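Local coordinates for NigD-like protein (Bacteroides vulgatus ATCC 8482, PDB 3K6O) that is of unknown function but belongs to the NigD-like family, pairing an N-terminal OB domain with a C-terminal beta sandwich, and is probably a lipoprotein, at residues A[184-189]-A[200-205]. Residues are numbered along the deposited sequence; the frame is centred on the assembly and turned at random.
Sequences LKGIKV and TYIFSY
Build two antiparallel strands of a beta hairpin, 186-189 and 200-204, with axes 4.6 Å apart at closest and directions 170° apart. Two hydrogen-bonded pairs set the register: Ile187 with Phe203 (Ile187 N to Phe203 O 2.8 Å, Phe203 N to Ile187 O 2.9 Å) and Val189 with Tyr201 (Val189 N to Tyr201 O and Tyr201 N to Val189 O, both 2.8 Å). Lys188–Ile202, CA to CA 4.6 Å, is the non-hydrogen-bonded pair between them; Gly186–Ser204 is the second. A further bond, Tyr205 N to Lys185 O at 2.8 Å, continues the pairing past the strand ends.

Gly186, at phi/psi 159/-166, has no side chain, so its CA comes within 4.0 Å of Ser204 CA; a CB there would clash with Phe203 O and Ser204 CA. Tyr205 (chi1 m, chi2 -14°) swings its ring over this glycine, Gly186 CA sitting 3.7 Å from the ring centroid in a CH-pi contact. Around the ring, Leu184 CB (rotamer mt) meets Tyr205 CD2 at 3.8 Å and Ile187 CG2 meets Tyr205 CE1 at 4.0 Å; Tyr205 OH is hydrogen-bonded to Tyr177 O.

Ile187 (tt) and Val189 (t) share one face with Tyr201 and Phe203, both chi1 m, chi2 66° and -83°: Ile187 CG2 lies 3.9 Å from Phe203 CB, while the Tyr201 ring leads away. On the other face Lys188, m then extended, lays its CG 4.2 Å from CG1 of Ile202 (mt) and reaches a salt bridge with Asp147.

Strand 149-157 runs parallel alongside 186-191, opposite the hairpin partner, while Val189, Tyr201 and Phe203 pack across the C-terminal, NigD-like beta sandwich domain onto strand 107-113.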
# COMPACT_ATOMS: atom_id res chain seq x y z
N LEU A 184 -17.27 7.85 7.52
CA LEU A 184 -16.46 6.85 8.28
C LEU A 184 -15.63 7.47 9.41
O LEU A 184 -14.91 8.44 9.21
CB LEU A 184 -15.54 6.02 7.37
CG LEU A 184 -16.23 5.19 6.29
CD1 LEU A 184 -15.19 4.66 5.29
CD2 LEU A 184 -17.11 4.04 6.87
N LYS A 185 -15.76 6.88 10.58
CA LYS A 185 -14.97 7.24 11.75
C LYS A 185 -13.55 6.67 11.68
O LYS A 185 -12.66 7.11 12.44
CB LYS A 185 -15.64 6.69 13.01
CG LYS A 185 -16.92 7.41 13.44
CD LYS A 185 -17.40 6.83 14.80
CE LYS A 185 -18.71 7.47 15.30
NZ LYS A 185 -18.92 7.37 16.81
N GLY A 186 -13.35 5.67 10.82
CA GLY A 186 -12.05 5.01 10.66
C GLY A 186 -12.19 3.63 10.04
O GLY A 186 -13.23 3.29 9.52
N ILE A 187 -11.14 2.84 10.10
CA ILE A 187 -11.13 1.53 9.50
C ILE A 187 -10.55 0.53 10.47
O ILE A 187 -9.62 0.84 11.22
CB ILE A 187 -10.36 1.56 8.17
CG1 ILE A 187 -10.40 0.24 7.46
CG2 ILE A 187 -8.86 1.90 8.34
CD1 ILE A 187 -9.64 0.39 6.11
N LYS A 188 -11.13 -0.65 10.48
CA LYS A 188 -10.67 -1.77 11.30
C LYS A 188 -10.32 -2.92 10.37
O LYS A 188 -11.11 -3.28 9.50
CB LYS A 188 -11.77 -2.19 12.26
CG LYS A 188 -12.14 -1.11 13.27
CD LYS A 188 -13.10 -1.62 14.36
CE LYS A 188 -13.35 -0.53 15.46
NZ LYS A 188 -14.37 -0.97 16.48
N VAL A 189 -9.12 -3.46 10.54
CA VAL A 189 -8.60 -4.50 9.68
C VAL A 189 -8.21 -5.76 10.47
O VAL A 189 -7.33 -5.71 11.33
CB VAL A 189 -7.37 -4.02 8.87
CG1 VAL A 189 -6.85 -5.16 7.93
CG2 VAL A 189 -7.72 -2.74 8.07
N THR A 200 -7.26 -7.13 15.58
CA THR A 200 -7.79 -6.00 14.81
C THR A 200 -6.87 -4.81 14.83
O THR A 200 -6.60 -4.27 15.89
CB THR A 200 -9.13 -5.54 15.40
OG1 THR A 200 -10.02 -6.65 15.41
CG2 THR A 200 -9.77 -4.47 14.57
N TYR A 201 -6.40 -4.38 13.67
CA TYR A 201 -5.72 -3.10 13.56
C TYR A 201 -6.83 -2.05 13.45
O TYR A 201 -7.78 -2.25 12.69
CB TYR A 201 -4.83 -3.06 12.32
CG TYR A 201 -3.57 -3.87 12.43
CD1 TYR A 201 -3.61 -5.27 12.53
CD2 TYR A 201 -2.32 -3.24 12.40
CE1 TYR A 201 -2.44 -6.01 12.63
CE2 TYR A 201 -1.13 -3.99 12.48
CZ TYR A 201 -1.22 -5.36 12.60
OH TYR A 201 -0.08 -6.10 12.68
N ILE A 202 -6.73 -0.97 14.23
CA ILE A 202 -7.73 0.10 14.24
C ILE A 202 -7.01 1.39 13.80
O ILE A 202 -5.98 1.75 14.38
CB ILE A 202 -8.35 0.31 15.66
CG1 ILE A 202 -9.02 -0.99 16.13
CG2 ILE A 202 -9.36 1.44 15.64
CD1 ILE A 202 -9.36 -1.09 17.67
N PHE A 203 -7.53 2.05 12.78
CA PHE A 203 -7.04 3.37 12.39
C PHE A 203 -8.20 4.36 12.36
O PHE A 203 -9.14 4.17 11.58
CB PHE A 203 -6.40 3.32 11.01
CG PHE A 203 -5.32 2.29 10.88
CD1 PHE A 203 -4.02 2.57 11.29
CD2 PHE A 203 -5.60 1.04 10.35
CE1 PHE A 203 -2.99 1.62 11.17
CE2 PHE A 203 -4.57 0.07 10.22
CZ PHE A 203 -3.28 0.37 10.63
N SER A 204 -8.13 5.42 13.14
CA SER A 204 -9.19 6.43 13.11
C SER A 204 -9.01 7.36 11.92
O SER A 204 -7.89 7.54 11.42
CB SER A 204 -9.20 7.24 14.41
OG SER A 204 -8.00 7.95 14.55
N TYR A 205 -10.13 7.89 11.44
CA TYR A 205 -10.14 8.92 10.41
C TYR A 205 -10.55 10.20 11.12
O TYR A 205 -11.38 10.12 12.04
CB TYR A 205 -11.18 8.60 9.34
CG TYR A 205 -10.85 7.44 8.45
CD1 TYR A 205 -9.59 6.88 8.40
CD2 TYR A 205 -11.82 6.92 7.60
CE1 TYR A 205 -9.30 5.83 7.55
CE2 TYR A 205 -11.54 5.88 6.74
CZ TYR A 205 -10.29 5.34 6.70
OH TYR A 205 -10.02 4.35 5.79